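Long-range contacts in lectin (Cicer arietinum, PDB 3V6N), which agglutinates red blood cells and binds calcium as a plant albumin built on the four-bladed hemopexin-type beta-propeller: residues K189-A194 with V210-D215; S36-L41 with Y216-R221; D106-F111 with L146-V151. All coordinates share one frame; numbering follows the deposited sequence.

Contact 1: residues K189-A194 with V210-D215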
loop_
_atom_site.group_PDB
_atom_site.type_symbol
_atom_site.label_atom_id
_atom_site.label_comp_id
_atom_site.label_asym_id
_atom_site.label_seq_id
_atom_site.Cartn_x
_atom_site.Cartn_y
_atom_site.Cartn_z
ATOM N N LYS A 189 -13.204 -22.317 -0.966
ATOM C CA LYS A 189 -14.279 -21.333 -0.997
ATOM C C LYS A 189 -15.222 -21.539 0.199
ATOM O O LYS A 189 -15.851 -22.603 0.340
ATOM C CB LYS A 189 -15.059 -21.396 -2.319
ATOM C CG LYS A 189 -16.011 -20.224 -2.521
ATOM C CD LYS A 189 -16.576 -20.265 -3.927
ATOM C CE LYS A 189 -17.173 -18.936 -4.364
ATOM N NZ LYS A 189 -17.576 -19.142 -5.786
ATOM N N GLY A 190 -15.312 -20.516 1.056
ATOM C CA GLY A 190 -16.138 -20.596 2.258
ATOM C C GLY A 190 -15.676 -21.765 3.098
ATOM O O GLY A 190 -14.483 -21.939 3.304
ATOM N N GLU A 191 -16.620 -22.590 3.550
ATOM C CA GLU A 191 -16.286 -23.758 4.370
ATOM C C GLU A 191 -15.845 -24.976 3.548
ATOM O O GLU A 191 -15.598 -26.045 4.119
ATOM C CB GLU A 191 -17.460 -24.127 5.297
ATOM C CG GLU A 191 -18.734 -24.556 4.570
ATOM C CD GLU A 191 -20.010 -24.363 5.392
ATOM O OE1 GLU A 191 -21.111 -24.652 4.856
ATOM O OE2 GLU A 191 -19.932 -23.917 6.562
ATOM N N TYR A 192 -15.736 -24.807 2.226
ATOM C CA TYR A 192 -15.465 -25.918 1.316
ATOM C C TYR A 192 -14.081 -25.902 0.671
ATOM O O TYR A 192 -13.461 -24.856 0.514
ATOM C CB TYR A 192 -16.526 -25.987 0.203
ATOM C CG TYR A 192 -17.942 -26.080 0.724
ATOM C CD1 TYR A 192 -18.369 -27.199 1.448
ATOM C CD2 TYR A 192 -18.852 -25.045 0.512
ATOM C CE1 TYR A 192 -19.671 -27.284 1.934
ATOM C CE2 TYR A 192 -20.154 -25.124 0.988
ATOM C CZ TYR A 192 -20.554 -26.240 1.703
ATOM O OH TYR A 192 -21.837 -26.314 2.182
ATOM N N TYR A 193 -13.640 -27.086 0.274
ATOM C CA TYR A 193 -12.448 -27.269 -0.529
ATOM C C TYR A 193 -12.741 -28.337 -1.582
ATOM O O TYR A 193 -13.676 -29.134 -1.435
ATOM C CB TYR A 193 -11.249 -27.709 0.341
ATOM C CG TYR A 193 -11.227 -29.205 0.622
ATOM C CD1 TYR A 193 -12.042 -29.761 1.626
ATOM C CD2 TYR A 193 -10.434 -30.072 -0.135
ATOM C CE1 TYR A 193 -12.048 -31.128 1.871
ATOM C CE2 TYR A 193 -10.433 -31.440 0.113
ATOM C CZ TYR A 193 -11.239 -31.958 1.112
ATOM O OH TYR A 193 -11.253 -33.321 1.358
ATOM N N ALA A 194 -11.948 -28.328 -2.650
ATOM C CA ALA A 194 -11.848 -29.454 -3.566
ATOM C C ALA A 194 -10.379 -29.764 -3.772
ATOM O O ALA A 194 -9.553 -28.853 -3.872
ATOM C CB ALA A 194 -12.492 -29.120 -4.901
ATOM N N VAL A 210 -16.606 -31.974 -3.802
ATOM C CA VAL A 210 -16.602 -30.768 -2.976
ATOM C C VAL A 210 -16.943 -31.157 -1.535
ATOM O O VAL A 210 -18.089 -31.481 -1.235
ATOM C CB VAL A 210 -17.590 -29.704 -3.491
ATOM C CG1 VAL A 210 -17.538 -28.461 -2.618
ATOM C CG2 VAL A 210 -17.286 -29.346 -4.934
ATOM N N LYS A 211 -15.945 -31.135 -0.654
ATOM C CA LYS A 211 -16.155 -31.501 0.755
ATOM C C LYS A 211 -15.904 -30.349 1.730
ATOM O O LYS A 211 -15.590 -29.232 1.322
ATOM C CB LYS A 211 -15.288 -32.702 1.159
ATOM C CG LYS A 211 -15.524 -33.981 0.378
ATOM C CD LYS A 211 -14.388 -34.182 -0.601
ATOM C CE LYS A 211 -14.227 -35.648 -0.976
ATOM N NZ LYS A 211 -14.983 -35.995 -2.216
ATOM N N LYS A 212 -16.046 -30.644 3.018
ATOM C CA LYS A 212 -15.856 -29.670 4.085
ATOM C C LYS A 212 -14.420 -29.664 4.583
ATOM O O LYS A 212 -13.873 -30.701 4.963
ATOM C CB LYS A 212 -16.813 -29.952 5.243
ATOM C CG LYS A 212 -18.258 -29.605 4.917
ATOM C CD LYS A 212 -19.041 -29.253 6.170
ATOM C CE LYS A 212 -18.395 -28.104 6.952
ATOM N NZ LYS A 212 -18.867 -28.042 8.363
ATOM N N THR A 213 -13.818 -28.482 4.579
ATOM C CA THR A 213 -12.427 -28.320 4.969
ATOM C C THR A 213 -12.117 -28.891 6.363
ATOM O O THR A 213 -11.052 -29.496 6.569
ATOM C CB THR A 213 -11.994 -26.841 4.848
ATOM O OG1 THR A 213 -12.327 -26.355 3.534
ATOM C CG2 THR A 213 -10.490 -26.688 5.065
ATOM N N LEU A 214 -13.049 -28.707 7.299
ATOM C CA LEU A 214 -12.887 -29.180 8.682
ATOM C C LEU A 214 -12.908 -30.714 8.815
ATOM O O LEU A 214 -12.310 -31.256 9.744
ATOM C CB LEU A 214 -13.913 -28.517 9.623
ATOM C CG LEU A 214 -13.667 -27.033 9.959
ATOM C CD1 LEU A 214 -14.818 -26.423 10.745
ATOM C CD2 LEU A 214 -12.349 -26.845 10.709
ATOM N N ASP A 215 -13.578 -31.408 7.895
ATOM C CA ASP A 215 -13.500 -32.877 7.850
ATOM C C ASP A 215 -12.111 -33.373 7.403
ATOM O O ASP A 215 -11.627 -34.397 7.886
ATOM C CB ASP A 215 -14.568 -33.471 6.924
ATOM C CG ASP A 215 -15.997 -33.260 7.428
ATOM O OD1 ASP A 215 -16.193 -32.922 8.613
ATOM O OD2 ASP A 215 -16.939 -33.456 6.626
HETATM O O HOH W 1 -12.397 -23.832 2.981
HETATM O O HOH W 2 -15.446 -26.820 6.684
#
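The rings of Tyr-192 and Tyr-193 both meet the 210-215 backbone at their edges. Tyr-192 turns CD1 to Lys-211 O, which lies in the ring plane 3.4 Å away, while the CG of its own neighbour Glu-191 sits over the centre of one face. CE1 of the same ring also touches Lys-212 CG at 4.0 Å, and its CB packs on Val-210 CG1. In Tyr-193 the CE1 edge faces Lys-212 O and also rests on Lys-211 CB, 3.7 Å away. Tyr-193 and Lys-211 lie on the same side of the sheet; chi1 of 83° puts CG of Tyr-193 between the backbone N and carbonyl carbon, and the two side chains cross obliquely. The strands pair antiparallel: Tyr-193 N donates to Lys-211 O over 3.1 Å, and Lys-211 N returns a more bent bond to Tyr-193 O. The type II' turn at 189-192 delivers Glu-191 O to the start of the helix, where it accepts from Thr-213 N at 3.1 Å in a nearly straight bond (168°). A water linked to Leu-214 N donates to the same oxygen, so Glu-191 O meets one first-turn amide directly and the next through water. Thr-213 OG1 donates to a second water at 2.6 Å, which in turn donates to Gly-190 O and Tyr-192 O. Lys-212 is the N-cap residue of helix 213-216. Strand 192-197 runs between strand 184-189 and the outermost strand 210-212 of the last propeller blade; Tyr-193 reaches Tyr-186 and Phe-188 on the former, and its ring meets that of Tyr-216 at the end of the helix.

Contact 2: residues S36-L41 with Y216-R221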
loop_
_atom_site.group_PDB
_atom_site.type_symbol
_atom_site.label_atom_id
_atom_site.label_comp_id
_atom_site.label_asym_id
_atom_site.label_seq_id
_atom_site.Cartn_x
_atom_site.Cartn_y
_atom_site.Cartn_z
ATOM N N SER A 36 -3.480 -39.319 8.306
ATOM C CA SER A 36 -4.485 -38.588 9.079
ATOM C C SER A 36 -3.902 -37.741 10.224
ATOM O O SER A 36 -4.634 -37.290 11.107
ATOM C CB SER A 36 -5.566 -39.545 9.596
ATOM O OG SER A 36 -5.003 -40.500 10.483
ATOM N N ASN A 37 -2.589 -37.507 10.194
ATOM C CA ASN A 37 -1.915 -36.714 11.227
ATOM C C ASN A 37 -1.591 -35.262 10.837
ATOM O O ASN A 37 -0.462 -34.801 11.004
ATOM C CB ASN A 37 -0.649 -37.426 11.710
ATOM C CG ASN A 37 -0.951 -38.763 12.345
ATOM O OD1 ASN A 37 -0.637 -39.811 11.781
ATOM N ND2 ASN A 37 -1.593 -38.737 13.512
ATOM N N ASP A 38 -2.590 -34.542 10.337
ATOM C CA ASP A 38 -2.444 -33.098 10.092
ATOM C C ASP A 38 -2.243 -32.378 11.419
ATOM O O ASP A 38 -2.789 -32.791 12.439
ATOM C CB ASP A 38 -3.669 -32.531 9.373
ATOM C CG ASP A 38 -4.947 -32.734 10.153
ATOM O OD1 ASP A 38 -5.263 -33.878 10.493
ATOM O OD2 ASP A 38 -5.647 -31.750 10.422
ATOM N N LYS A 39 -1.437 -31.324 11.410
ATOM C CA LYS A 39 -1.181 -30.560 12.628
ATOM C C LYS A 39 -0.750 -29.130 12.346
ATOM O O LYS A 39 -0.019 -28.858 11.391
ATOM C CB LYS A 39 -0.159 -31.255 13.538
ATOM C CG LYS A 39 1.110 -31.736 12.862
ATOM C CD LYS A 39 2.169 -32.088 13.908
ATOM C CE LYS A 39 3.410 -32.691 13.250
ATOM N NZ LYS A 39 4.690 -32.282 13.906
ATOM N N VAL A 40 -1.217 -28.229 13.198
ATOM C CA VAL A 40 -0.862 -26.818 13.135
ATOM C C VAL A 40 0.521 -26.678 13.736
ATOM O O VAL A 40 0.712 -26.954 14.921
ATOM C CB VAL A 40 -1.873 -25.956 13.918
ATOM C CG1 VAL A 40 -1.386 -24.507 14.028
ATOM C CG2 VAL A 40 -3.246 -26.033 13.255
ATOM N N LEU A 41 1.487 -26.278 12.917
ATOM C CA LEU A 41 2.870 -26.178 13.371
ATOM C C LEU A 41 3.214 -24.801 13.924
ATOM O O LEU A 41 4.218 -24.636 14.620
ATOM C CB LEU A 41 3.828 -26.517 12.235
ATOM C CG LEU A 41 3.774 -27.916 11.636
ATOM C CD1 LEU A 41 4.714 -27.935 10.442
ATOM C CD2 LEU A 41 4.168 -28.978 12.665
ATOM N N TYR A 216 -11.477 -32.649 6.482
ATOM C CA TYR A 216 -10.174 -33.055 5.937
ATOM C C TYR A 216 -9.011 -32.634 6.851
ATOM O O TYR A 216 -8.018 -33.363 6.973
ATOM C CB TYR A 216 -10.011 -32.472 4.531
ATOM C CG TYR A 216 -8.801 -32.940 3.733
ATOM C CD1 TYR A 216 -8.778 -34.196 3.143
ATOM C CD2 TYR A 216 -7.708 -32.094 3.520
ATOM C CE1 TYR A 216 -7.698 -34.617 2.377
ATOM C CE2 TYR A 216 -6.610 -32.511 2.773
ATOM C CZ TYR A 216 -6.616 -33.776 2.201
ATOM O OH TYR A 216 -5.560 -34.206 1.447
ATOM N N TRP A 217 -9.140 -31.464 7.480
ATOM C CA TRP A 217 -8.179 -30.988 8.458
ATOM C C TRP A 217 -8.818 -30.671 9.801
ATOM O O TRP A 217 -9.056 -29.487 10.111
ATOM C CB TRP A 217 -7.430 -29.761 7.940
ATOM C CG TRP A 217 -6.565 -30.017 6.730
ATOM C CD1 TRP A 217 -5.656 -31.055 6.537
ATOM C CD2 TRP A 217 -6.482 -29.204 5.507
ATOM N NE1 TRP A 217 -5.053 -30.957 5.312
ATOM C CE2 TRP A 217 -5.489 -29.861 4.647
ATOM C CE3 TRP A 217 -7.106 -28.039 5.057
ATOM C CZ2 TRP A 217 -5.167 -29.372 3.384
ATOM C CZ3 TRP A 217 -6.758 -27.543 3.790
ATOM C CH2 TRP A 217 -5.823 -28.202 2.971
ATOM N N PRO A 218 -9.087 -31.715 10.629
ATOM C CA PRO A 218 -9.617 -31.481 11.975
ATOM C C PRO A 218 -8.748 -30.577 12.852
ATOM O O PRO A 218 -9.266 -29.949 13.778
ATOM C CB PRO A 218 -9.697 -32.899 12.573
ATOM C CG PRO A 218 -9.906 -33.784 11.387
ATOM C CD PRO A 218 -9.065 -33.155 10.300
ATOM N N SER A 219 -7.444 -30.521 12.576
ATOM C CA SER A 219 -6.534 -29.661 13.338
ATOM C C SER A 219 -6.875 -28.163 13.223
ATOM O O SER A 219 -6.383 -27.356 14.005
ATOM C CB SER A 219 -5.071 -29.910 12.933
ATOM O OG SER A 219 -4.805 -29.470 11.602
ATOM N N LEU A 220 -7.709 -27.803 12.250
ATOM C CA LEU A 220 -8.191 -26.429 12.102
ATOM C C LEU A 220 -9.483 -26.112 12.872
ATOM O O LEU A 220 -10.010 -24.996 12.763
ATOM C CB LEU A 220 -8.390 -26.078 10.625
ATOM C CG LEU A 220 -7.187 -26.034 9.669
ATOM C CD1 LEU A 220 -7.683 -25.726 8.257
ATOM C CD2 LEU A 220 -6.114 -25.040 10.126
ATOM N N ARG A 221 -10.006 -27.081 13.627
ATOM C CA ARG A 221 -11.221 -26.849 14.424
ATOM C C ARG A 221 -11.015 -25.749 15.466
ATOM O O ARG A 221 -10.127 -25.846 16.314
ATOM C CB ARG A 221 -11.714 -28.145 15.079
ATOM C CG ARG A 221 -12.379 -29.082 14.081
ATOM C CD ARG A 221 -12.674 -30.460 14.653
ATOM N NE ARG A 221 -12.603 -31.478 13.604
ATOM C CZ ARG A 221 -13.573 -31.770 12.737
ATOM N NH1 ARG A 221 -14.737 -31.128 12.767
ATOM N NH2 ARG A 221 -13.379 -32.719 11.830
#
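Where the last propeller blade meets the first, Asp-38, just ahead of outer strand 39-41, receives the short 3-10 segment 218-220 through Ser-219. One carboxylate oxygen does the work: Asp-38 OD2 accepts from Ser-219 OG at 2.7 Å and from Ser-219 N at 3.1 Å. Both donors come from the same face of the carboxylate. The amide approaches on the syn side, tilted 21° from the plane, and the hydroxyl stands farther above it. Ser-219 can supply both because its chi1 of 68° holds OG between its own N and carbonyl carbon, turned to the same oxygen as the amide. The Asp-38 side chain also has apolar neighbours: Pro-218 CD lies 3.7 Å from Asp-38 OD2, and Trp-217 CD1 is 3.8 Å from Asp-38 CB. Beyond the polar pair, Val-40 CG2 leans on Ser-219 O at 3.5 Å and only loosely approaches Leu-220 CD2. Strand 39-41 pairs antiparallel with strand 25-30 by backbone hydrogen bonds, and Leu-29 of that strand touches both Trp-217 and Ser-219. The indole NE1 of Trp-217 hydrogen-bonds to Tyr-31 O, while Leu-220 packs back on Leu-214 of helix 213-216, which precedes this turn.

Contact 3: residues D106-F111 with L146-V151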
loop_
_atom_site.group_PDB
_atom_site.type_symbol
_atom_site.label_atom_id
_atom_site.label_comp_id
_atom_site.label_asym_id
_atom_site.label_seq_id
_atom_site.Cartn_x
_atom_site.Cartn_y
_atom_site.Cartn_z
ATOM N N ASP A 106 2.405 -2.803 -12.511
ATOM C CA ASP A 106 3.837 -2.550 -12.639
ATOM C C ASP A 106 4.649 -3.828 -12.559
ATOM O O ASP A 106 5.730 -3.912 -13.128
ATOM C CB ASP A 106 4.329 -1.577 -11.559
ATOM C CG ASP A 106 3.857 -0.144 -11.797
ATOM O OD1 ASP A 106 3.437 0.195 -12.925
ATOM O OD2 ASP A 106 3.891 0.648 -10.842
ATOM N N MET A 107 4.147 -4.814 -11.828
ATOM C CA MET A 107 4.844 -6.093 -11.720
ATOM C C MET A 107 4.497 -6.999 -12.904
ATOM O O MET A 107 5.344 -7.758 -13.367
ATOM C CB MET A 107 4.487 -6.766 -10.396
ATOM C CG MET A 107 5.423 -7.885 -9.980
ATOM S SD MET A 107 6.855 -7.276 -9.074
ATOM C CE MET A 107 6.184 -7.094 -7.426
ATOM N N PHE A 108 3.247 -6.912 -13.371
ATOM C CA PHE A 108 2.705 -7.743 -14.461
ATOM C C PHE A 108 1.918 -6.870 -15.431
ATOM O O PHE A 108 0.691 -6.800 -15.332
ATOM C CB PHE A 108 1.757 -8.833 -13.925
ATOM C CG PHE A 108 2.336 -9.671 -12.819
ATOM C CD1 PHE A 108 3.310 -10.632 -13.083
ATOM C CD2 PHE A 108 1.898 -9.509 -11.512
ATOM C CE1 PHE A 108 3.841 -11.407 -12.064
ATOM C CE2 PHE A 108 2.432 -10.281 -10.480
ATOM C CZ PHE A 108 3.406 -11.229 -10.757
ATOM N N PRO A 109 2.614 -6.204 -16.381
ATOM C CA PRO A 109 1.951 -5.230 -17.265
ATOM C C PRO A 109 0.876 -5.797 -18.182
ATOM O O PRO A 109 -0.001 -5.055 -18.628
ATOM C CB PRO A 109 3.113 -4.659 -18.095
ATOM C CG PRO A 109 4.330 -4.872 -17.239
ATOM C CD PRO A 109 4.080 -6.195 -16.558
ATOM N N PHE A 110 0.933 -7.097 -18.468
ATOM C CA PHE A 110 -0.069 -7.737 -19.338
ATOM C C PHE A 110 -1.467 -7.722 -18.706
ATOM O O PHE A 110 -2.470 -7.957 -19.386
ATOM C CB PHE A 110 0.356 -9.164 -19.722
ATOM C CG PHE A 110 0.938 -9.965 -18.578
ATOM C CD1 PHE A 110 2.320 -10.077 -18.422
ATOM C CD2 PHE A 110 0.110 -10.612 -17.671
ATOM C CE1 PHE A 110 2.864 -10.813 -17.380
ATOM C CE2 PHE A 110 0.645 -11.352 -16.628
ATOM C CZ PHE A 110 2.022 -11.455 -16.477
ATOM N N PHE A 111 -1.536 -7.419 -17.410
ATOM C CA PHE A 111 -2.834 -7.331 -16.721
ATOM C C PHE A 111 -3.541 -5.986 -16.859
ATOM O O PHE A 111 -4.739 -5.869 -16.558
ATOM C CB PHE A 111 -2.711 -7.739 -15.246
ATOM C CG PHE A 111 -2.624 -9.230 -15.034
ATOM C CD1 PHE A 111 -3.326 -10.113 -15.869
ATOM C CD2 PHE A 111 -1.872 -9.758 -13.984
ATOM C CE1 PHE A 111 -3.257 -11.485 -15.671
ATOM C CE2 PHE A 111 -1.808 -11.137 -13.785
ATOM C CZ PHE A 111 -2.498 -11.996 -14.631
ATOM N N LEU A 146 9.012 -16.317 -14.398
ATOM C CA LEU A 146 10.433 -16.047 -14.687
ATOM C C LEU A 146 10.599 -15.072 -15.860
ATOM O O LEU A 146 11.358 -14.108 -15.776
ATOM C CB LEU A 146 11.203 -17.345 -14.955
ATOM C CG LEU A 146 12.740 -17.385 -14.780
ATOM C CD1 LEU A 146 13.134 -17.340 -13.303
ATOM C CD2 LEU A 146 13.355 -18.633 -15.419
ATOM N N THR A 147 9.879 -15.314 -16.946
ATOM C CA THR A 147 9.984 -14.442 -18.117
ATOM C C THR A 147 8.953 -13.310 -18.098
ATOM O O THR A 147 8.995 -12.418 -18.947
ATOM C CB THR A 147 9.853 -15.242 -19.410
ATOM O OG1 THR A 147 8.541 -15.796 -19.477
ATOM C CG2 THR A 147 10.875 -16.380 -19.435
ATOM N N ASN A 148 8.040 -13.352 -17.128
ATOM C CA ASN A 148 7.023 -12.316 -16.947
ATOM C C ASN A 148 6.079 -12.242 -18.172
ATOM O O ASN A 148 5.861 -11.177 -18.763
ATOM C CB ASN A 148 7.701 -10.977 -16.638
ATOM C CG ASN A 148 6.803 -10.015 -15.900
ATOM O OD1 ASN A 148 6.169 -10.371 -14.912
ATOM N ND2 ASN A 148 6.754 -8.778 -16.369
ATOM N N ARG A 149 5.528 -13.390 -18.546
ATOM C CA ARG A 149 4.723 -13.481 -19.751
ATOM C C ARG A 149 3.397 -14.186 -19.541
ATOM O O ARG A 149 3.328 -15.240 -18.911
ATOM C CB ARG A 149 5.486 -14.216 -20.843
ATOM C CG ARG A 149 6.450 -13.350 -21.636
ATOM C CD ARG A 149 7.387 -14.217 -22.459
ATOM N NE ARG A 149 7.993 -13.469 -23.570
ATOM C CZ ARG A 149 8.878 -13.983 -24.423
ATOM N NH1 ARG A 149 9.275 -15.240 -24.294
ATOM N NH2 ARG A 149 9.368 -13.229 -25.402
ATOM N N LEU A 150 2.355 -13.592 -20.105
ATOM C CA LEU A 150 1.059 -14.234 -20.244
ATOM C C LEU A 150 1.159 -15.316 -21.316
ATOM O O LEU A 150 1.466 -15.029 -22.463
ATOM C CB LEU A 150 0.007 -13.171 -20.595
ATOM C CG LEU A 150 -1.478 -13.514 -20.651
ATOM C CD1 LEU A 150 -2.060 -13.659 -19.238
ATOM C CD2 LEU A 150 -2.184 -12.400 -21.426
ATOM N N VAL A 151 0.914 -16.562 -20.926
ATOM C CA VAL A 151 1.137 -17.726 -21.794
ATOM C C VAL A 151 0.004 -17.974 -22.804
ATOM O O VAL A 151 0.246 -18.536 -23.875
ATOM C CB VAL A 151 1.388 -19.003 -20.957
ATOM C CG1 VAL A 151 1.166 -20.261 -21.794
ATOM C CG2 VAL A 151 2.793 -18.981 -20.357
#
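A largely aromatic packing contact joins two blades here: Phe-110, in the 3-10 segment 109-111 that follows helix 104-107, lies against Asn-148 to Leu-150 at the start of outer strand 149-156. Leu-150 CB makes a CH-pi contact over one ring face, 4.2 Å from the centroid of Phe-110 and 26° off the normal. Leu-150 N lies above that face too, toward the rim, while Phe-108 CA sits over the opposite one. At the edge, Phe-110 CE1 comes to 3.3 Å from Asn-148 O, near the ring plane. CB of Phe-110 points toward 146-151, and chi1 of 43° puts CG between the backbone N and carbonyl carbon, 3.9 Å from Leu-150 CB. Leu-150 also reaches Phe-111, its CD1 4.3 Å from CE1 of that ring, which in turn stacks with Phe-116. Asn-148 and Arg-149 form a G1 beta bulge opposite Asp-144, with Asn-148 at positive phi. Phe-108 and Phe-110 both touch Ile-143 of strand 139-144, which extends the apolar patch, and Asp-106 OD2 is hydrogen-bonded to Tyr-62 OH of the second subunit. Phe-110 is thus held by apolar packing on one face, while the carbonyl oxygen of Asn-148 meets its C-H edge, where an aromatic ring is slightly positive.

Following the chain from the N terminus, residues 36-41 come first and meet 216-221 near the C-terminal end, so contact 2 closes a loop of most of the chain and joins the first blade to the last. Contacts 3 and 1 are nested within it, in series: 106-111 with 146-151 links the second blade to the third, then 189-194 with 210-215 completes the fourth blade's sheet. Contacts 2 and 3 are alike in plan, each bringing the residues after a blade's helix to the outer strand of the next blade. Contacts 1 and 2 touch directly, with centres 13 Å apart, whereas contact 3 lies on the opposite side of the chain's centre.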